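Local coordinates for exosome complex component Rrp42 (Pyrococcus abyssi, PDB 2PO1), which probably serves as a non-catalytic subunit of the RNA-degrading archaeal exosome, contributing to the structure of the active site of its partner Rrp41, at residues I39-G44 / A160-L165; V64-S69 / E188-E193. All coordinates share one frame; numbering follows the deposited sequence.

Interaction 1 of 2, residues I39-G44 / A160-L165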
ATOM      1  N   ILE C  39      24.833  27.409 -12.402  1.00 25.93           N
ATOM      2  CA  ILE C  39      24.496  26.754 -11.149  1.00 24.92           C
ATOM      3  C   ILE C  39      24.144  27.832 -10.170  1.00 25.92           C
ATOM      4  O   ILE C  39      24.830  28.852 -10.084  1.00 23.98           O
ATOM      5  CB  ILE C  39      25.652  25.923 -10.607  1.00 25.40           C
ATOM      6  CG1 ILE C  39      25.881  24.700 -11.510  1.00 26.62           C
ATOM      7  CG2 ILE C  39      25.275  25.350  -9.229  1.00 24.49           C
ATOM      8  CD1 ILE C  39      27.270  24.021 -11.312  1.00 31.79           C
ATOM      9  N   GLU C  40      23.069  27.620  -9.437  1.00 25.31           N
ATOM     10  CA  GLU C  40      22.717  28.483  -8.314  1.00 28.63           C
ATOM     11  C   GLU C  40      22.588  27.588  -7.107  1.00 26.14           C
ATOM     12  O   GLU C  40      21.845  26.642  -7.158  1.00 25.78           O
ATOM     13  CB  GLU C  40      21.365  29.168  -8.549  1.00 28.03           C
ATOM     14  CG  GLU C  40      21.395  30.471  -9.316  1.00 34.53           C
ATOM     15  CD  GLU C  40      19.995  31.160  -9.384  1.00 36.76           C
ATOM     16  OE1 GLU C  40      19.537  31.477 -10.513  1.00 44.41           O
ATOM     17  OE2 GLU C  40      19.351  31.369  -8.317  1.00 42.50           O
ATOM     18  N   ILE C  41      23.336  27.859  -6.039  1.00 26.99           N
ATOM     19  CA  ILE C  41      23.196  27.094  -4.796  1.00 24.62           C
ATOM     20  C   ILE C  41      22.844  28.119  -3.738  1.00 25.74           C
ATOM     21  O   ILE C  41      23.499  29.168  -3.621  1.00 25.30           O
ATOM     22  CB  ILE C  41      24.489  26.348  -4.414  1.00 23.99           C
ATOM     23  CG1 ILE C  41      24.884  25.393  -5.537  1.00 22.04           C
ATOM     24  CG2 ILE C  41      24.278  25.553  -3.106  1.00 24.91           C
ATOM     25  CD1 ILE C  41      26.251  24.864  -5.385  1.00 21.80           C
ATOM     26  N   GLU C  42      21.747  27.886  -3.049  1.00 23.36           N
ATOM     27  CA  GLU C  42      21.381  28.751  -1.964  1.00 27.12           C
ATOM     28  C   GLU C  42      20.967  27.910  -0.819  1.00 26.48           C
ATOM     29  O   GLU C  42      20.019  27.126  -0.922  1.00 25.89           O
ATOM     30  CB  GLU C  42      20.247  29.687  -2.329  1.00 28.43           C
ATOM     31  CG  GLU C  42      20.143  30.840  -1.314  1.00 34.76           C
ATOM     32  CD  GLU C  42      18.965  31.744  -1.547  1.00 40.87           C
ATOM     33  OE1 GLU C  42      18.714  32.598  -0.672  1.00 46.32           O
ATOM     34  OE2 GLU C  42      18.295  31.612  -2.597  1.00 43.13           O
ATOM     35  N   VAL C  43      21.641  28.114   0.298  1.00 27.10           N
ATOM     36  CA  VAL C  43      21.591  27.202   1.432  1.00 26.69           C
ATOM     37  C   VAL C  43      20.800  27.837   2.573  1.00 26.14           C
ATOM     38  O   VAL C  43      20.716  29.049   2.670  1.00 28.12           O
ATOM     39  CB  VAL C  43      23.059  26.805   1.706  1.00 26.91           C
ATOM     40  CG1 VAL C  43      23.539  27.157   3.048  1.00 30.71           C
ATOM     41  CG2 VAL C  43      23.291  25.391   1.328  1.00 24.56           C
ATOM     42  N   GLY C  44      20.094  27.044   3.357  1.00 25.36           N
ATOM     43  CA  GLY C  44      19.398  27.591   4.518  1.00 25.59           C
ATOM     44  C   GLY C  44      18.103  28.290   4.199  1.00 25.92           C
ATOM     45  O   GLY C  44      17.627  29.113   4.966  1.00 26.94           O
ATOM     46  N   ALA C 160      22.218  18.052  -1.625  1.00 19.40           N
ATOM     47  CA  ALA C 160      22.201  17.192  -0.421  1.00 18.74           C
ATOM     48  C   ALA C 160      23.408  17.550   0.407  1.00 19.17           C
ATOM     49  O   ALA C 160      23.296  17.847   1.594  1.00 20.64           O
ATOM     50  CB  ALA C 160      22.185  15.695  -0.767  1.00 18.81           C
ATOM     51  N   ILE C 161      24.573  17.615  -0.225  1.00 18.43           N
ATOM     52  CA  ILE C 161      25.741  17.892   0.552  1.00 17.84           C
ATOM     53  C   ILE C 161      25.745  19.359   0.994  1.00 19.05           C
ATOM     54  O   ILE C 161      26.257  19.695   2.082  1.00 18.39           O
ATOM     55  CB  ILE C 161      27.070  17.481  -0.164  1.00 18.63           C
ATOM     56  CG1 ILE C 161      28.233  17.507   0.845  1.00 17.48           C
ATOM     57  CG2 ILE C 161      27.321  18.329  -1.351  1.00 18.06           C
ATOM     58  CD1 ILE C 161      28.087  16.298   1.859  1.00 15.48           C
ATOM     59  N   ALA C 162      25.193  20.235   0.171  1.00 18.37           N
ATOM     60  CA  ALA C 162      25.166  21.640   0.583  1.00 20.03           C
ATOM     61  C   ALA C 162      24.214  21.786   1.763  1.00 19.63           C
ATOM     62  O   ALA C 162      24.451  22.578   2.665  1.00 21.02           O
ATOM     63  CB  ALA C 162      24.768  22.569  -0.598  1.00 20.02           C
ATOM     64  N   ALA C 163      23.126  21.018   1.786  1.00 19.23           N
ATOM     65  CA  ALA C 163      22.155  21.155   2.872  1.00 18.38           C
ATOM     66  C   ALA C 163      22.803  20.603   4.167  1.00 19.55           C
ATOM     67  O   ALA C 163      22.709  21.196   5.244  1.00 21.53           O
ATOM     68  CB  ALA C 163      20.876  20.417   2.523  1.00 18.26           C
ATOM     69  N   LEU C 164      23.546  19.499   4.047  1.00 19.63           N
ATOM     70  CA  LEU C 164      24.241  18.888   5.212  1.00 19.67           C
ATOM     71  C   LEU C 164      25.301  19.832   5.782  1.00 20.90           C
ATOM     72  O   LEU C 164      25.472  19.973   7.018  1.00 22.32           O
ATOM     73  CB  LEU C 164      24.860  17.570   4.746  1.00 19.25           C
ATOM     74  CG  LEU C 164      23.860  16.449   4.602  1.00 19.40           C
ATOM     75  CD1 LEU C 164      24.585  15.347   3.917  1.00 19.89           C
ATOM     76  CD2 LEU C 164      23.469  15.983   6.006  1.00 19.50           C
ATOM     77  N   LEU C 165      26.012  20.503   4.886  1.00 20.22           N
ATOM     78  CA  LEU C 165      26.977  21.512   5.301  1.00 23.11           C
ATOM     79  C   LEU C 165      26.277  22.676   5.952  1.00 23.66           C
ATOM     80  O   LEU C 165      26.806  23.262   6.836  1.00 21.98           O
ATOM     81  CB  LEU C 165      27.797  22.032   4.134  1.00 22.31           C
ATOM     82  CG  LEU C 165      28.791  20.991   3.607  1.00 21.89           C
ATOM     83  CD1 LEU C 165      29.186  21.388   2.191  1.00 20.67           C
ATOM     84  CD2 LEU C 165      29.985  20.840   4.564  1.00 21.93           C
TER
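The methyl CB of A162 faces the notch between two strand methyls, CG2 of I41 and CG2 of V43, and touches both; this three-residue cluster carries the contact between strand 39-43, outermost in its sheet within this chain, and the helix lying over it. I41 and V43, two residues apart, both aim their CB at the helix, whereas E42 between them points away and is exposed. The A162 methyl meets CG2 of V43 at 3.7 Å and CG2 of I41 at 3.9 Å. In I41 the touching branch is the one anti to the backbone N (chi1 -59°); CG1 instead lies beside that nitrogen, and the side chain also packs on I268 and A271 of helix 247-275. V43 comes closer to the helix backbone: its CG2 is 3.3 Å from A162 O, a snug van der Waals approach. Its chi1 of 120° eclipses CG1 with the carbonyl carbon, an unusual and probably strained setting. The segment axes approach to 8.7 Å at a crossing angle of -29°, so the helix runs roughly along the strand. Alanine suits this place because its short side chain lets the helix settle close, while beta-branched isoleucine and valine suit an extended strand and give it an apolar face. A53 of the adjoining strand 51-57 also touches V43, A162 and A163. E40, on the opposite side from I41, forms a salt bridge with K56. The arrangement is a helix packed on one face of a mixed sheet, as in the alpha/beta core of the RNase PH fold.

Interaction 2 of 2, residues V64-S69 / E188-E193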
ATOM      1  N   VAL C  64      16.589  20.545  -0.992  1.00 17.46           N
ATOM      2  CA  VAL C  64      16.815  19.488  -0.022  1.00 17.23           C
ATOM      3  C   VAL C  64      16.703  20.070   1.335  1.00 17.91           C
ATOM      4  O   VAL C  64      17.200  21.196   1.614  1.00 18.79           O
ATOM      5  CB  VAL C  64      18.248  18.845  -0.184  1.00 18.34           C
ATOM      6  CG1 VAL C  64      18.584  17.879   0.990  1.00 15.86           C
ATOM      7  CG2 VAL C  64      18.274  18.152  -1.440  1.00 11.79           C
ATOM      8  N   GLY C  65      15.994  19.348   2.184  1.00 17.97           N
ATOM      9  CA  GLY C  65      15.858  19.767   3.585  1.00 18.08           C
ATOM     10  C   GLY C  65      16.514  18.697   4.429  1.00 19.51           C
ATOM     11  O   GLY C  65      16.448  17.512   4.082  1.00 18.75           O
ATOM     12  N   ILE C  66      17.198  19.114   5.503  1.00 20.32           N
ATOM     13  CA  ILE C  66      17.778  18.184   6.464  1.00 20.28           C
ATOM     14  C   ILE C  66      17.006  18.339   7.713  1.00 21.05           C
ATOM     15  O   ILE C  66      16.816  19.444   8.185  1.00 21.92           O
ATOM     16  CB  ILE C  66      19.274  18.504   6.773  1.00 21.15           C
ATOM     17  CG1 ILE C  66      20.110  18.525   5.482  1.00 20.20           C
ATOM     18  CG2 ILE C  66      19.810  17.555   7.819  1.00 22.14           C
ATOM     19  CD1 ILE C  66      20.253  17.214   4.723  1.00 15.90           C
ATOM     20  N   LYS C  67      16.442  17.246   8.200  1.00 20.00           N
ATOM     21  CA  LYS C  67      15.818  17.287   9.508  1.00 21.75           C
ATOM     22  C   LYS C  67      16.438  16.199  10.294  1.00 21.34           C
ATOM     23  O   LYS C  67      16.589  15.100   9.779  1.00 20.12           O
ATOM     24  CB  LYS C  67      14.337  16.918   9.431  1.00 20.66           C
ATOM     25  CG  LYS C  67      13.525  17.721   8.509  1.00 22.76           C
ATOM     26  CD  LYS C  67      13.258  19.020   9.151  1.00 20.50           C
ATOM     27  CE  LYS C  67      12.070  18.812  10.073  1.00 23.93           C
ATOM     28  NZ  LYS C  67      11.888  20.080  10.742  1.00 24.28           N
ATOM     29  N   THR C  68      16.744  16.485  11.555  1.00 22.36           N
ATOM     30  CA  THR C  68      17.358  15.512  12.429  1.00 22.87           C
ATOM     31  C   THR C  68      16.499  15.289  13.659  1.00 24.04           C
ATOM     32  O   THR C  68      15.763  16.164  14.082  1.00 25.09           O
ATOM     33  CB  THR C  68      18.686  16.024  12.870  1.00 23.82           C
ATOM     34  OG1 THR C  68      18.453  17.160  13.697  1.00 27.18           O
ATOM     35  CG2 THR C  68      19.482  16.443  11.657  1.00 19.94           C
ATOM     36  N   SER C  69      16.537  14.083  14.205  1.00 24.19           N
ATOM     37  CA  SER C  69      16.007  13.889  15.523  1.00 25.66           C
ATOM     38  C   SER C  69      16.904  12.899  16.225  1.00 25.35           C
ATOM     39  O   SER C  69      17.970  12.518  15.724  1.00 23.51           O
ATOM     40  CB  SER C  69      14.587  13.351  15.417  1.00 27.25           C
ATOM     41  OG  SER C  69      14.641  12.223  14.585  1.00 27.82           O
ATOM     42  N   GLU C 188      24.935  23.071  16.478  1.00 32.90           N
ATOM     43  CA  GLU C 188      26.289  22.825  16.033  1.00 32.84           C
ATOM     44  C   GLU C 188      26.142  22.271  14.674  1.00 29.86           C
ATOM     45  O   GLU C 188      25.066  21.783  14.328  1.00 29.03           O
ATOM     46  CB  GLU C 188      26.936  21.781  16.941  1.00 33.71           C
ATOM     47  CG  GLU C 188      25.983  20.645  17.204  1.00 33.03           C
ATOM     48  CD  GLU C 188      26.597  19.475  17.888  1.00 36.31           C
ATOM     49  OE1 GLU C 188      26.166  18.377  17.558  1.00 38.49           O
ATOM     50  OE2 GLU C 188      27.468  19.631  18.764  1.00 37.25           O
ATOM     51  N   PRO C 189      27.215  22.287  13.882  1.00 29.57           N
ATOM     52  CA  PRO C 189      27.054  21.630  12.587  1.00 27.59           C
ATOM     53  C   PRO C 189      26.973  20.127  12.738  1.00 25.76           C
ATOM     54  O   PRO C 189      27.230  19.590  13.824  1.00 26.81           O
ATOM     55  CB  PRO C 189      28.355  21.940  11.862  1.00 28.24           C
ATOM     56  CG  PRO C 189      28.995  23.076  12.679  1.00 30.07           C
ATOM     57  CD  PRO C 189      28.553  22.874  14.060  1.00 31.60           C
ATOM     58  N   LEU C 190      26.681  19.461  11.643  1.00 23.03           N
ATOM     59  CA  LEU C 190      26.629  17.998  11.621  1.00 22.86           C
ATOM     60  C   LEU C 190      28.083  17.606  11.352  1.00 23.49           C
ATOM     61  O   LEU C 190      28.870  18.466  10.956  1.00 22.91           O
ATOM     62  CB  LEU C 190      25.696  17.579  10.494  1.00 19.80           C
ATOM     63  CG  LEU C 190      24.466  16.663  10.624  1.00 21.69           C
ATOM     64  CD1 LEU C 190      23.960  16.371  11.986  1.00 15.53           C
ATOM     65  CD2 LEU C 190      23.353  17.070   9.577  1.00 19.21           C
ATOM     66  N   PRO C 191      28.487  16.360  11.668  1.00 24.22           N
ATOM     67  CA  PRO C 191      29.912  16.161  11.380  1.00 25.69           C
ATOM     68  C   PRO C 191      30.123  15.889   9.897  1.00 25.30           C
ATOM     69  O   PRO C 191      30.228  14.731   9.495  1.00 24.86           O
ATOM     70  CB  PRO C 191      30.279  14.964  12.265  1.00 26.28           C
ATOM     71  CG  PRO C 191      28.979  14.200  12.425  1.00 24.88           C
ATOM     72  CD  PRO C 191      27.866  15.192  12.334  1.00 23.68           C
ATOM     73  N   VAL C 192      30.130  16.955   9.088  1.00 24.67           N
ATOM     74  CA  VAL C 192      30.305  16.810   7.657  1.00 25.08           C
ATOM     75  C   VAL C 192      31.790  16.967   7.351  1.00 27.04           C
ATOM     76  O   VAL C 192      32.397  18.027   7.567  1.00 27.36           O
ATOM     77  CB  VAL C 192      29.499  17.827   6.817  1.00 23.83           C
ATOM     78  CG1 VAL C 192      29.615  17.478   5.344  1.00 23.35           C
ATOM     79  CG2 VAL C 192      28.020  17.856   7.224  1.00 24.60           C
ATOM     80  N   GLU C 193      32.379  15.908   6.833  1.00 27.55           N
ATOM     81  CA  GLU C 193      33.818  15.879   6.710  1.00 28.72           C
ATOM     82  C   GLU C 193      34.346  15.806   5.310  1.00 30.05           C
ATOM     83  O   GLU C 193      35.502  16.089   5.073  1.00 31.96           O
ATOM     84  CB  GLU C 193      34.306  14.723   7.511  1.00 30.40           C
ATOM     85  CG  GLU C 193      33.803  14.884   8.892  1.00 32.12           C
ATOM     86  CD  GLU C 193      34.350  13.875   9.830  1.00 33.29           C
ATOM     87  OE1 GLU C 193      34.847  12.847   9.348  1.00 34.21           O
ATOM     88  OE2 GLU C 193      34.260  14.116  11.048  1.00 35.26           O
TER
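In the hydrophobic layer over one face of the central sheet of the RNase PH fold, L190 pushes its isobutyl group toward I66 and T68 of strand 60-71. L190, flanked by prolines P189 and P191, dips inward from the segment 188-193. Its CD2 does the touching: it lies 4.0 Å from CG2 of I66 and 4.4 Å from CG2 of T68, the latter a looser approach. The I66 and L190 side chains meet at a slant, one methyl against another. The methyl that I66 offers is the branch anti to its backbone N (chi1 -56°), while its CG1 arm lies beside that nitrogen and leads to A163 of helix 152-166. L190 has a chi1 of -125°, far from a staggered setting and so probably strained. No hydrogen bond joins the segments, and the nearest CA atoms, those of T68 and L190, are 9.6 Å apart, so side chains alone bridge the gap. After L190 the chain bends in an inverse gamma turn centred on P191, with a weak bond of 2.7 Å from V192 N to L190 O. V169 of strand 168-174 touches both L190 and T68, closing the cluster. Isoleucine and threonine, both beta-branched, suit the strand, and threonine turns a methyl to the leucine. K67, on the other face, hydrogen-bonds to the backbone of another protein chain. A leucine that completes the apolar layer between the sheet and helix 152-166 in this way fits the RNase PH domain with its alpha/beta core.

How the interactions relate
Both interactions bury aliphatic side chains on the same five-stranded sheet, with centres 12 Å apart, and neither has a hydrogen bond between its segments. Interaction 1 lies nearer the centre of the chain and joins the strand outermost within this chain to a helix; interaction 2 joins an inner strand to a loop, nearer the bound nucleic acid. They meet at helix 152-166: A163 CB packs on I66 CG1 at 3.6 Å, and L165 CD2 on V192 CG1 at 3.5 Å. The helix touches strand 39-43, strand 60-71 and the segment 188-193, so the two clusters probably form one apolar layer. A short alanine lets the first pair lie close; a long leucine spans the wider gap in the second.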